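Local coordinates for TT1561 protein (Thermus thermophilus, PDB 1UF3) that is of unknown function but belongs to the calcineurin-like metallophosphoesterases, binds calcium ions in the crystal, and is predicted to be a phosphoesterase, at residues Y7-S12 and Y212-L217; L183-G188 and V202-L207; E79-A84 and M94-E99. One frame throughout, in Å; residues are numbered along the deposited sequence.

Contact 1. Residues Y7-S12 and Y212-L217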
ATOM      1  N   TYR A   7      -9.979   8.257 -11.700  1.00 23.59           N
ATOM      2  CA  TYR A   7     -11.076   7.487 -12.265  1.00 22.34           C
ATOM      3  C   TYR A   7     -12.327   7.585 -11.422  1.00 22.56           C
ATOM      4  O   TYR A   7     -12.281   7.429 -10.200  1.00 23.68           O
ATOM      5  CB  TYR A   7     -10.670   6.023 -12.416  1.00 23.84           C
ATOM      6  CG  TYR A   7      -9.494   5.863 -13.325  1.00 24.75           C
ATOM      7  CD1 TYR A   7      -8.184   5.896 -12.825  1.00 23.49           C
ATOM      8  CD2 TYR A   7      -9.680   5.782 -14.711  1.00 23.82           C
ATOM      9  CE1 TYR A   7      -7.093   5.855 -13.683  1.00 25.86           C
ATOM     10  CE2 TYR A   7      -8.595   5.754 -15.577  1.00 27.11           C
ATOM     11  CZ  TYR A   7      -7.301   5.795 -15.056  1.00 27.22           C
ATOM     12  OH  TYR A   7      -6.236   5.812 -15.919  1.00 29.36           O
ATOM     13  N   ILE A   8     -13.445   7.855 -12.081  1.00 20.61           N
ATOM     14  CA  ILE A   8     -14.715   7.982 -11.395  1.00 18.89           C
ATOM     15  C   ILE A   8     -15.733   6.998 -11.944  1.00 22.41           C
ATOM     16  O   ILE A   8     -15.980   6.963 -13.166  1.00 22.01           O
ATOM     17  CB  ILE A   8     -15.276   9.375 -11.563  1.00 18.21           C
ATOM     18  CG1 ILE A   8     -14.319  10.418 -10.978  1.00 18.94           C
ATOM     19  CG2 ILE A   8     -16.621   9.477 -10.918  1.00 19.92           C
ATOM     20  CD1 ILE A   8     -14.701  11.804 -11.438  1.00 18.30           C
ATOM     21  N   LEU A   9     -16.304   6.188 -11.047  1.00 20.96           N
ATOM     22  CA  LEU A   9     -17.350   5.228 -11.406  1.00 22.07           C
ATOM     23  C   LEU A   9     -18.648   6.049 -11.328  1.00 21.62           C
ATOM     24  O   LEU A   9     -18.959   6.664 -10.290  1.00 21.71           O
ATOM     25  CB  LEU A   9     -17.362   4.070 -10.400  1.00 23.29           C
ATOM     26  CG  LEU A   9     -18.333   2.919 -10.643  1.00 23.46           C
ATOM     27  CD1 LEU A   9     -18.053   2.298 -11.999  1.00 20.58           C
ATOM     28  CD2 LEU A   9     -18.170   1.876  -9.519  1.00 22.12           C
ATOM     29  N   ALA A  10     -19.389   6.090 -12.430  1.00 19.27           N
ATOM     30  CA  ALA A  10     -20.602   6.899 -12.498  1.00 18.44           C
ATOM     31  C   ALA A  10     -21.827   6.232 -13.140  1.00 17.88           C
ATOM     32  O   ALA A  10     -21.700   5.316 -13.940  1.00 18.78           O
ATOM     33  CB  ALA A  10     -20.288   8.192 -13.237  1.00 17.66           C
ATOM     34  N   THR A  11     -23.001   6.729 -12.778  1.00 20.23           N
ATOM     35  CA  THR A  11     -24.266   6.214 -13.287  1.00 21.89           C
ATOM     36  C   THR A  11     -25.353   7.155 -12.809  1.00 22.60           C
ATOM     37  O   THR A  11     -25.104   8.047 -11.968  1.00 21.85           O
ATOM     38  CB  THR A  11     -24.565   4.795 -12.752  1.00 23.90           C
ATOM     39  OG1 THR A  11     -25.676   4.248 -13.465  1.00 26.07           O
ATOM     40  CG2 THR A  11     -24.933   4.843 -11.265  1.00 23.69           C
ATOM     41  N   SER A  12     -26.562   6.957 -13.334  1.00 22.39           N
ATOM     42  CA  SER A  12     -27.698   7.797 -12.964  1.00 21.31           C
ATOM     43  C   SER A  12     -29.007   7.017 -12.866  1.00 20.62           C
ATOM     44  O   SER A  12     -29.088   5.851 -13.218  1.00 20.48           O
ATOM     45  CB  SER A  12     -27.894   8.898 -14.003  1.00 22.73           C
ATOM     46  OG  SER A  12     -28.263   8.301 -15.246  1.00 23.21           O
ATOM     47  N   TYR A 212     -23.518   1.894 -16.774  1.00 26.51           N
ATOM     48  CA  TYR A 212     -22.600   2.725 -16.005  1.00 26.01           C
ATOM     49  C   TYR A 212     -21.349   2.972 -16.841  1.00 25.45           C
ATOM     50  O   TYR A 212     -21.116   2.307 -17.863  1.00 23.79           O
ATOM     51  CB  TYR A 212     -22.223   2.049 -14.673  1.00 25.70           C
ATOM     52  CG  TYR A 212     -21.335   0.850 -14.844  1.00 25.58           C
ATOM     53  CD1 TYR A 212     -19.949   0.978 -14.857  1.00 24.06           C
ATOM     54  CD2 TYR A 212     -21.885  -0.407 -15.052  1.00 27.12           C
ATOM     55  CE1 TYR A 212     -19.134  -0.126 -15.085  1.00 25.14           C
ATOM     56  CE2 TYR A 212     -21.089  -1.515 -15.274  1.00 27.81           C
ATOM     57  CZ  TYR A 212     -19.715  -1.377 -15.294  1.00 26.62           C
ATOM     58  OH  TYR A 212     -18.953  -2.500 -15.534  1.00 26.34           O
ATOM     59  N   SER A 213     -20.553   3.931 -16.384  1.00 23.88           N
ATOM     60  CA  SER A 213     -19.308   4.307 -17.029  1.00 22.86           C
ATOM     61  C   SER A 213     -18.199   4.497 -15.974  1.00 23.02           C
ATOM     62  O   SER A 213     -18.461   4.788 -14.802  1.00 22.27           O
ATOM     63  CB  SER A 213     -19.479   5.642 -17.775  1.00 23.57           C
ATOM     64  OG  SER A 213     -20.476   5.613 -18.796  1.00 22.09           O
ATOM     65  N   LEU A 214     -16.961   4.315 -16.405  1.00 21.81           N
ATOM     66  CA  LEU A 214     -15.799   4.564 -15.562  1.00 21.35           C
ATOM     67  C   LEU A 214     -15.097   5.679 -16.344  1.00 20.83           C
ATOM     68  O   LEU A 214     -14.572   5.433 -17.440  1.00 21.59           O
ATOM     69  CB  LEU A 214     -14.889   3.342 -15.464  1.00 20.56           C
ATOM     70  CG  LEU A 214     -13.637   3.610 -14.596  1.00 22.53           C
ATOM     71  CD1 LEU A 214     -14.036   3.732 -13.100  1.00 20.81           C
ATOM     72  CD2 LEU A 214     -12.639   2.483 -14.776  1.00 20.94           C
ATOM     73  N   LEU A 215     -15.147   6.899 -15.825  1.00 19.35           N
ATOM     74  CA  LEU A 215     -14.518   8.026 -16.489  1.00 20.25           C
ATOM     75  C   LEU A 215     -13.043   8.169 -16.130  1.00 22.52           C
ATOM     76  O   LEU A 215     -12.651   8.011 -14.963  1.00 21.45           O
ATOM     77  CB  LEU A 215     -15.194   9.346 -16.136  1.00 19.33           C
ATOM     78  CG  LEU A 215     -16.623   9.550 -15.643  1.00 25.08           C
ATOM     79  CD1 LEU A 215     -17.023  10.937 -16.061  1.00 19.36           C
ATOM     80  CD2 LEU A 215     -17.592   8.504 -16.155  1.00 18.24           C
ATOM     81  N   ASP A 216     -12.233   8.472 -17.139  1.00 20.57           N
ATOM     82  CA  ASP A 216     -10.810   8.715 -16.951  1.00 20.48           C
ATOM     83  C   ASP A 216     -10.697  10.234 -17.060  1.00 23.10           C
ATOM     84  O   ASP A 216     -10.659  10.792 -18.172  1.00 23.19           O
ATOM     85  CB  ASP A 216      -9.981   8.039 -18.059  1.00 20.28           C
ATOM     86  CG  ASP A 216      -8.491   8.357 -17.947  1.00 17.30           C
ATOM     87  OD1 ASP A 216      -8.165   9.400 -17.372  1.00 19.62           O
ATOM     88  OD2 ASP A 216      -7.655   7.573 -18.423  1.00 17.41           O
ATOM     89  N   LEU A 217     -10.668  10.909 -15.915  1.00 24.01           N
ATOM     90  CA  LEU A 217     -10.599  12.365 -15.874  1.00 25.62           C
ATOM     91  C   LEU A 217      -9.495  13.016 -16.669  1.00 25.63           C
ATOM     92  O   LEU A 217      -9.729  14.006 -17.351  1.00 26.27           O
ATOM     93  CB  LEU A 217     -10.479  12.862 -14.434  1.00 28.31           C
ATOM     94  CG  LEU A 217     -11.755  13.114 -13.651  1.00 29.26           C
ATOM     95  CD1 LEU A 217     -11.398  13.365 -12.194  1.00 30.58           C
ATOM     96  CD2 LEU A 217     -12.494  14.312 -14.244  1.00 31.47           C
TER

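Contact 2. Residues L183-G188 and V202-L207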
ATOM      1  N   LEU A 183     -15.693  18.822 -15.507  1.00 19.04           N
ATOM      2  CA  LEU A 183     -16.560  17.686 -15.813  1.00 18.89           C
ATOM      3  C   LEU A 183     -17.977  18.011 -15.361  1.00 19.98           C
ATOM      4  O   LEU A 183     -18.186  18.689 -14.355  1.00 19.66           O
ATOM      5  CB  LEU A 183     -16.072  16.407 -15.119  1.00 17.49           C
ATOM      6  CG  LEU A 183     -17.098  15.274 -14.914  1.00 17.54           C
ATOM      7  CD1 LEU A 183     -17.483  14.636 -16.275  1.00 18.60           C
ATOM      8  CD2 LEU A 183     -16.524  14.228 -13.980  1.00 16.11           C
ATOM      9  N   VAL A 184     -18.947  17.565 -16.148  1.00 21.31           N
ATOM     10  CA  VAL A 184     -20.355  17.761 -15.836  1.00 19.94           C
ATOM     11  C   VAL A 184     -20.984  16.389 -16.049  1.00 20.78           C
ATOM     12  O   VAL A 184     -20.864  15.793 -17.137  1.00 20.94           O
ATOM     13  CB  VAL A 184     -21.038  18.772 -16.800  1.00 21.84           C
ATOM     14  CG1 VAL A 184     -22.536  18.942 -16.424  1.00 19.29           C
ATOM     15  CG2 VAL A 184     -20.344  20.114 -16.729  1.00 19.14           C
ATOM     16  N   LEU A 185     -21.607  15.857 -15.009  1.00 18.31           N
ATOM     17  CA  LEU A 185     -22.273  14.561 -15.125  1.00 20.22           C
ATOM     18  C   LEU A 185     -23.793  14.806 -15.129  1.00 19.71           C
ATOM     19  O   LEU A 185     -24.308  15.573 -14.307  1.00 18.24           O
ATOM     20  CB  LEU A 185     -21.891  13.654 -13.943  1.00 21.97           C
ATOM     21  CG  LEU A 185     -20.572  12.876 -14.060  1.00 24.38           C
ATOM     22  CD1 LEU A 185     -20.203  12.252 -12.719  1.00 26.06           C
ATOM     23  CD2 LEU A 185     -20.724  11.775 -15.106  1.00 27.75           C
ATOM     24  N   VAL A 186     -24.515  14.184 -16.056  1.00 20.23           N
ATOM     25  CA  VAL A 186     -25.976  14.377 -16.086  1.00 19.42           C
ATOM     26  C   VAL A 186     -26.701  13.042 -16.223  1.00 19.34           C
ATOM     27  O   VAL A 186     -26.131  12.041 -16.644  1.00 19.52           O
ATOM     28  CB  VAL A 186     -26.425  15.327 -17.259  1.00 21.59           C
ATOM     29  CG1 VAL A 186     -25.868  16.726 -17.056  1.00 20.26           C
ATOM     30  CG2 VAL A 186     -25.980  14.747 -18.608  1.00 19.67           C
ATOM     31  N   ALA A 187     -27.965  13.023 -15.842  1.00 21.48           N
ATOM     32  CA  ALA A 187     -28.760  11.806 -15.946  1.00 24.41           C
ATOM     33  C   ALA A 187     -29.094  11.494 -17.407  1.00 24.91           C
ATOM     34  O   ALA A 187     -29.251  12.391 -18.225  1.00 25.14           O
ATOM     35  CB  ALA A 187     -30.064  11.968 -15.147  1.00 22.13           C
ATOM     36  N   GLY A 188     -29.204  10.218 -17.733  1.00 28.64           N
ATOM     37  CA  GLY A 188     -29.566   9.866 -19.091  1.00 31.75           C
ATOM     38  C   GLY A 188     -29.289   8.420 -19.427  1.00 32.67           C
ATOM     39  O   GLY A 188     -28.464   7.774 -18.779  1.00 32.41           O
ATOM     40  N   VAL A 202     -20.676  14.429 -19.537  1.00 20.89           N
ATOM     41  CA  VAL A 202     -20.855  12.992 -19.578  1.00 20.99           C
ATOM     42  C   VAL A 202     -22.227  12.511 -19.115  1.00 23.22           C
ATOM     43  O   VAL A 202     -22.762  12.972 -18.099  1.00 24.03           O
ATOM     44  CB  VAL A 202     -19.790  12.276 -18.685  1.00 21.11           C
ATOM     45  CG1 VAL A 202     -20.056  10.758 -18.658  1.00 19.61           C
ATOM     46  CG2 VAL A 202     -18.355  12.589 -19.202  1.00 20.44           C
ATOM     47  N   VAL A 203     -22.785  11.592 -19.896  1.00 21.78           N
ATOM     48  CA  VAL A 203     -24.050  10.937 -19.589  1.00 22.70           C
ATOM     49  C   VAL A 203     -23.465   9.579 -19.245  1.00 21.29           C
ATOM     50  O   VAL A 203     -23.073   8.808 -20.121  1.00 22.60           O
ATOM     51  CB  VAL A 203     -24.970  10.878 -20.847  1.00 23.13           C
ATOM     52  CG1 VAL A 203     -26.139   9.962 -20.601  1.00 23.24           C
ATOM     53  CG2 VAL A 203     -25.469  12.282 -21.178  1.00 22.15           C
ATOM     54  N   PRO A 204     -23.343   9.285 -17.947  1.00 22.06           N
ATOM     55  CA  PRO A 204     -22.770   8.014 -17.518  1.00 21.66           C
ATOM     56  C   PRO A 204     -23.592   6.771 -17.760  1.00 22.92           C
ATOM     57  O   PRO A 204     -23.063   5.668 -17.730  1.00 21.20           O
ATOM     58  CB  PRO A 204     -22.494   8.257 -16.039  1.00 23.42           C
ATOM     59  CG  PRO A 204     -23.628   9.129 -15.643  1.00 23.54           C
ATOM     60  CD  PRO A 204     -23.672  10.131 -16.786  1.00 23.34           C
ATOM     61  N   GLY A 205     -24.884   6.945 -18.004  1.00 24.95           N
ATOM     62  CA  GLY A 205     -25.730   5.785 -18.218  1.00 25.90           C
ATOM     63  C   GLY A 205     -26.873   5.737 -17.216  1.00 28.20           C
ATOM     64  O   GLY A 205     -26.904   6.499 -16.236  1.00 26.46           O
ATOM     65  N   ASP A 206     -27.812   4.827 -17.457  1.00 26.85           N
ATOM     66  CA  ASP A 206     -28.974   4.672 -16.596  1.00 28.31           C
ATOM     67  C   ASP A 206     -28.854   3.310 -15.894  1.00 29.50           C
ATOM     68  O   ASP A 206     -28.922   2.260 -16.557  1.00 30.74           O
ATOM     69  CB  ASP A 206     -30.241   4.735 -17.468  1.00 29.01           C
ATOM     70  CG  ASP A 206     -31.495   4.797 -16.654  1.00 24.53           C
ATOM     71  OD1 ASP A 206     -31.596   3.996 -15.719  1.00 25.06           O
ATOM     72  OD2 ASP A 206     -32.364   5.641 -16.943  1.00 24.99           O
ATOM     73  N   LEU A 207     -28.661   3.312 -14.568  1.00 28.36           N
ATOM     74  CA  LEU A 207     -28.499   2.056 -13.824  1.00 28.20           C
ATOM     75  C   LEU A 207     -29.774   1.200 -13.840  1.00 28.90           C
ATOM     76  O   LEU A 207     -29.711  -0.024 -13.684  1.00 29.68           O
ATOM     77  CB  LEU A 207     -28.092   2.318 -12.362  1.00 27.29           C
ATOM     78  CG  LEU A 207     -26.919   1.527 -11.756  1.00 28.46           C
ATOM     79  CD1 LEU A 207     -27.205   1.225 -10.302  1.00 27.12           C
ATOM     80  CD2 LEU A 207     -26.663   0.261 -12.491  1.00 29.02           C
TER

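Contact 3. Residues E79-A84 and M94-E99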
ATOM      1  N   GLU A  79     -36.934  13.730   2.984  1.00 22.77           N
ATOM      2  CA  GLU A  79     -36.701  12.310   3.247  1.00 24.35           C
ATOM      3  C   GLU A  79     -35.330  11.912   2.703  1.00 23.87           C
ATOM      4  O   GLU A  79     -34.525  11.263   3.397  1.00 23.48           O
ATOM      5  CB  GLU A  79     -37.791  11.432   2.613  1.00 25.97           C
ATOM      6  CG  GLU A  79     -39.181  11.720   3.171  1.00 31.18           C
ATOM      7  CD  GLU A  79     -40.178  10.569   2.981  1.00 33.30           C
ATOM      8  OE1 GLU A  79     -41.242  10.644   3.622  1.00 37.19           O
ATOM      9  OE2 GLU A  79     -39.916   9.608   2.215  1.00 34.20           O
ATOM     10  N   TYR A  80     -35.080  12.277   1.449  1.00 23.43           N
ATOM     11  CA  TYR A  80     -33.778  12.019   0.824  1.00 23.70           C
ATOM     12  C   TYR A  80     -32.724  12.699   1.722  1.00 21.99           C
ATOM     13  O   TYR A  80     -31.757  12.069   2.135  1.00 24.53           O
ATOM     14  CB  TYR A  80     -33.732  12.643  -0.589  1.00 23.88           C
ATOM     15  CG  TYR A  80     -32.333  13.003  -1.136  1.00 22.91           C
ATOM     16  CD1 TYR A  80     -31.519  12.035  -1.730  1.00 23.73           C
ATOM     17  CD2 TYR A  80     -31.847  14.312  -1.067  1.00 21.50           C
ATOM     18  CE1 TYR A  80     -30.255  12.357  -2.250  1.00 24.09           C
ATOM     19  CE2 TYR A  80     -30.575  14.650  -1.590  1.00 23.14           C
ATOM     20  CZ  TYR A  80     -29.791  13.669  -2.181  1.00 23.94           C
ATOM     21  OH  TYR A  80     -28.558  13.983  -2.743  1.00 26.34           O
ATOM     22  N   LEU A  81     -32.948  13.971   2.041  1.00 22.28           N
ATOM     23  CA  LEU A  81     -31.998  14.740   2.849  1.00 24.41           C
ATOM     24  C   LEU A  81     -31.688  14.151   4.237  1.00 26.02           C
ATOM     25  O   LEU A  81     -30.524  14.128   4.665  1.00 25.37           O
ATOM     26  CB  LEU A  81     -32.481  16.184   3.015  1.00 22.81           C
ATOM     27  CG  LEU A  81     -31.370  17.179   3.413  1.00 23.91           C
ATOM     28  CD1 LEU A  81     -30.400  17.333   2.219  1.00 19.66           C
ATOM     29  CD2 LEU A  81     -31.944  18.546   3.783  1.00 23.98           C
ATOM     30  N   ARG A  82     -32.706  13.667   4.942  1.00 25.41           N
ATOM     31  CA  ARG A  82     -32.460  13.116   6.268  1.00 24.84           C
ATOM     32  C   ARG A  82     -31.638  11.859   6.260  1.00 24.84           C
ATOM     33  O   ARG A  82     -30.750  11.677   7.111  1.00 22.35           O
ATOM     34  CB  ARG A  82     -33.759  12.824   7.013  1.00 27.97           C
ATOM     35  CG  ARG A  82     -33.488  12.465   8.489  1.00 30.25           C
ATOM     36  CD  ARG A  82     -34.620  12.908   9.395  1.00 35.38           C
ATOM     37  NE  ARG A  82     -34.203  12.895  10.796  1.00 37.58           N
ATOM     38  CZ  ARG A  82     -35.024  13.060  11.828  1.00 37.24           C
ATOM     39  NH1 ARG A  82     -36.324  13.251  11.633  1.00 38.22           N
ATOM     40  NH2 ARG A  82     -34.540  13.045  13.060  1.00 37.40           N
ATOM     41  N   GLU A  83     -31.947  10.977   5.314  1.00 23.50           N
ATOM     42  CA  GLU A  83     -31.243   9.721   5.203  1.00 22.49           C
ATOM     43  C   GLU A  83     -29.813   9.920   4.690  1.00 22.44           C
ATOM     44  O   GLU A  83     -28.929   9.115   4.994  1.00 22.39           O
ATOM     45  CB  GLU A  83     -32.028   8.752   4.305  1.00 22.89           C
ATOM     46  CG  GLU A  83     -33.390   8.359   4.898  1.00 22.92           C
ATOM     47  CD  GLU A  83     -33.255   7.706   6.270  1.00 26.16           C
ATOM     48  OE1 GLU A  83     -34.179   7.857   7.098  1.00 29.87           O
ATOM     49  OE2 GLU A  83     -32.233   7.029   6.521  1.00 26.11           O
ATOM     50  N   ALA A  84     -29.601  10.959   3.889  1.00 20.70           N
ATOM     51  CA  ALA A  84     -28.257  11.263   3.384  1.00 20.72           C
ATOM     52  C   ALA A  84     -27.473  11.762   4.612  1.00 19.89           C
ATOM     53  O   ALA A  84     -26.347  11.339   4.860  1.00 20.87           O
ATOM     54  CB  ALA A  84     -28.314  12.379   2.327  1.00 18.42           C
HETATM   55  N   MSE A  94     -19.015  10.133   2.030  1.00 18.82           N
HETATM   56  CA  MSE A  94     -20.188  10.206   1.146  1.00 18.68           C
HETATM   57  C   MSE A  94     -20.729  11.593   1.261  1.00 17.51           C
HETATM   58  O   MSE A  94     -20.633  12.217   2.321  1.00 17.27           O
HETATM   59  CB  MSE A  94     -21.271   9.209   1.577  1.00 17.38           C
HETATM   60  CG  MSE A  94     -20.782   7.813   1.574  1.00 19.25           C
HETATM   61 SE   MSE A  94     -22.065   6.590   2.389  1.00 28.60          SE
HETATM   62  CE  MSE A  94     -23.388   6.640   0.931  1.00 19.97           C
ATOM     63  N   ARG A  95     -21.333  12.084   0.192  1.00 16.21           N
ATOM     64  CA  ARG A  95     -21.823  13.430   0.229  1.00 15.40           C
ATOM     65  C   ARG A  95     -22.882  13.808  -0.799  1.00 18.78           C
ATOM     66  O   ARG A  95     -22.660  13.710  -2.015  1.00 18.19           O
ATOM     67  CB  ARG A  95     -20.629  14.397   0.076  1.00 16.54           C
ATOM     68  CG  ARG A  95     -20.971  15.882   0.219  1.00 14.45           C
ATOM     69  CD  ARG A  95     -21.652  16.205   1.573  1.00 16.99           C
ATOM     70  NE  ARG A  95     -21.409  17.572   2.026  1.00 18.81           N
ATOM     71  CZ  ARG A  95     -22.344  18.444   2.402  1.00 21.03           C
ATOM     72  NH1 ARG A  95     -23.626  18.117   2.381  1.00 21.84           N
ATOM     73  NH2 ARG A  95     -21.989  19.650   2.831  1.00 22.43           N
ATOM     74  N   ASN A  96     -24.025  14.254  -0.288  1.00 17.16           N
ATOM     75  CA  ASN A  96     -25.089  14.757  -1.123  1.00 18.81           C
ATOM     76  C   ASN A  96     -24.574  16.160  -1.434  1.00 18.85           C
ATOM     77  O   ASN A  96     -24.401  16.955  -0.517  1.00 19.98           O
ATOM     78  CB  ASN A  96     -26.391  14.870  -0.325  1.00 17.34           C
ATOM     79  CG  ASN A  96     -27.179  16.068  -0.707  1.00 17.81           C
ATOM     80  OD1 ASN A  96     -27.412  16.302  -1.888  1.00 21.48           O
ATOM     81  ND2 ASN A  96     -27.603  16.856   0.284  1.00 17.67           N
ATOM     82  N   VAL A  97     -24.311  16.457  -2.704  1.00 18.58           N
ATOM     83  CA  VAL A  97     -23.807  17.776  -3.073  1.00 18.31           C
ATOM     84  C   VAL A  97     -24.887  18.709  -3.612  1.00 19.13           C
ATOM     85  O   VAL A  97     -24.596  19.807  -4.087  1.00 18.70           O
ATOM     86  CB  VAL A  97     -22.608  17.669  -4.078  1.00 18.88           C
ATOM     87  CG1 VAL A  97     -21.377  17.053  -3.358  1.00 14.69           C
ATOM     88  CG2 VAL A  97     -22.980  16.795  -5.276  1.00 13.40           C
ATOM     89  N   HIS A  98     -26.144  18.293  -3.482  1.00 20.71           N
ATOM     90  CA  HIS A  98     -27.275  19.108  -3.938  1.00 20.73           C
ATOM     91  C   HIS A  98     -27.286  20.466  -3.207  1.00 20.77           C
ATOM     92  O   HIS A  98     -27.436  20.537  -1.989  1.00 23.01           O
ATOM     93  CB  HIS A  98     -28.596  18.334  -3.710  1.00 21.53           C
ATOM     94  CG  HIS A  98     -29.829  19.085  -4.124  1.00 23.25           C
ATOM     95  ND1 HIS A  98     -30.030  19.548  -5.411  1.00 23.59           N
ATOM     96  CD2 HIS A  98     -30.907  19.493  -3.408  1.00 22.42           C
ATOM     97  CE1 HIS A  98     -31.172  20.214  -5.466  1.00 21.71           C
ATOM     98  NE2 HIS A  98     -31.723  20.196  -4.265  1.00 23.68           N
ATOM     99  N   GLU A  99     -27.102  21.537  -3.973  1.00 19.60           N
ATOM    100  CA  GLU A  99     -27.059  22.931  -3.503  1.00 19.56           C
ATOM    101  C   GLU A  99     -25.836  23.208  -2.626  1.00 18.86           C
ATOM    102  O   GLU A  99     -25.715  24.276  -2.036  1.00 18.85           O
ATOM    103  CB  GLU A  99     -28.319  23.328  -2.711  1.00 21.33           C
ATOM    104  CG  GLU A  99     -29.656  22.895  -3.305  1.00 25.83           C
ATOM    105  CD  GLU A  99     -30.833  23.345  -2.436  1.00 27.49           C
ATOM    106  OE1 GLU A  99     -30.663  23.471  -1.207  1.00 28.13           O
ATOM    107  OE2 GLU A  99     -31.931  23.573  -2.977  1.00 31.83           O
TER

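Contact 1. Residues Y7-S12 and Y212-L217
Tyr7 and Asp216 lie side by side across two antiparallel strands, their side chains pointing the same way. These strands, 7-12 and 211-216, are neighbouring inner strands of a mixed sheet in this calcineurin-superfamily metallophosphoesterase. The ring and carboxylate planes are 58° apart. Asp216 CG is anti to the backbone N (chi1 176°), on the same face as Tyr7, and comes obliquely to within 3.5 Å of Tyr7 CE2. Asp216 also has a salt bridge to Arg6 and accepts from the backbone N of Ala219.

Leu9 and Leu214 share this face with Tyr7 and Asp216. Leu214 CD1 sits 4.1 Å from Tyr7 CB. At the far end Leu9 CD1 reaches Tyr212 CD1 at 3.7 Å, the two side chains crossing at a slant. The other face carries Ile8, Ala10, Ser213 and Leu215. Here Ala10 CB meets Leu215 CD2 at 4.0 Å, and Ile8 CD1 touches Leu217 CD1 at 3.7 Å.

Two hydrogen-bonded pairs fix the register. Ile8 and Leu215 exchange both backbone bonds, with Leu215 N to Ile8 O at 2.8 Å. Ala10 and Ser213 do the same, with Ala10 N to Ser213 O at 2.9 Å. Tyr7 N also bonds to the carboxylate OD2 of Asp34, a calcium ligand. The contact is thus mostly apolar and buried, with charge gathered at the Tyr7 end, where Arg6 probably offsets the negative charge of Asp216.

Contact 2. Residues L183-G188 and V202-L207
The parallel strands 183-186 and 199-203 pair here, in a sheet of the metallophosphoesterase fold, and each runs on into a loop. Leu185 and Val202 form the bridge. Val202 N donates to Val184 O at 2.8 Å, nearly straight at 177°. Val186 N returns a bond to Val202 O at 3.0 Å.

Leu185 and Val202 stand side by side, pointing the same way, and Leu185 CD2 lies 3.7 Å from Val202 CB. Leu183 CD1 meets Val202 CG2, also at 3.7 Å. A further methyl contact joins Val186 CG2 to Val203 CG2 at 3.6 Å, the side chains slanting across each other.

Pro204 continues the packing. Its CD lies 3.1 Å from Val186 O and 3.8 Å from Leu185 CD2. An alanine here would probably open a gap beside Leu185 CD2 and Val186 O, where the ring atoms CG and CD had packed. Gly188 fits close to Val203, where a CB would clash with CG1.

Leu183, Leu185 and Val202 also touch Leu215 of strand 211-216, and so fill space between the two sheets. Val186 instead lies against Met158 and Pro159. Side chain meets side chain through apolar atoms alone, and backbone bonds set the register.

Contact 3. Residues E79-A84 and M94-E99
Tyr80 and Asn96 make the one hydrogen bond between residues 79-84 and 94-99. Tyr80 OH donates to Asn96 OD1 at 2.7 Å. The ring and amide planes are 79° apart, and OD1 lies at the ring edge, near its plane. With CB toward the strand and CG anti to the backbone N, the Tyr80 ring leaves the helix on the side of Asn96. Glu88 of the same helix takes the backbone N of Asn96.

A second bond is local to the turn. His98 N donates to Asn96 OD1 at 2.8 Å, which makes an Asx turn. The two donors come one from each face of the amide plane, each 52° out of it. Asn96 OD1 is therefore gripped twice, and this is likely to hold the amide in its rotation. Asn96 ND2 bonds to Tyr138 OH of a neighbouring subunit.

The remaining contacts are packing. Leu81 CD1 lies 3.4 Å from Asn96 ND2. Ala84 CB meets Asn96 CB at 4.1 Å. Tyr80 OH also comes 4.5 Å from His98 CB.

Glu99 CG lies 3.5 Å above the His98 ring, over its centre. His98 ND1 is bonded to the backbone N of Gly114, and NE2 to Tyr131 OH. Glu79 and Glu99 are calcium ligands in known structures of this protein, though no calcium is bound to either in this chain.

The segments belong to a beta-alpha-beta unit formed by strand 66-69, helix 77-90 and strand 94-96. The helix packs over strand 94-96, running nearly antiparallel to it at 158°. Tyr80 and Asn96 both touch Tyr68 of strand 66-69, which pairs with strand 94-96.

All three contacts are buried, but they occupy different places. Contact 1 joins inner strands of the six-stranded sheet, and contact 3 lies at one of its two edge strands, 94-96, about 20 Å away between centres. Contact 2 belongs to the second sheet and touches contact 1. Ser12 OG and Ser213 OG probably bond to the carbonyl oxygens of Gly205 and Pro204, and Ala10 packs on Pro204. Contacts 1 and 2 rest on backbone pairing and apolar side chains, antiparallel in one and parallel in the other. Contact 3 depends on a polar side-chain bond instead. Other subunits reach contacts 1 and 3, whereas none touches contact 2.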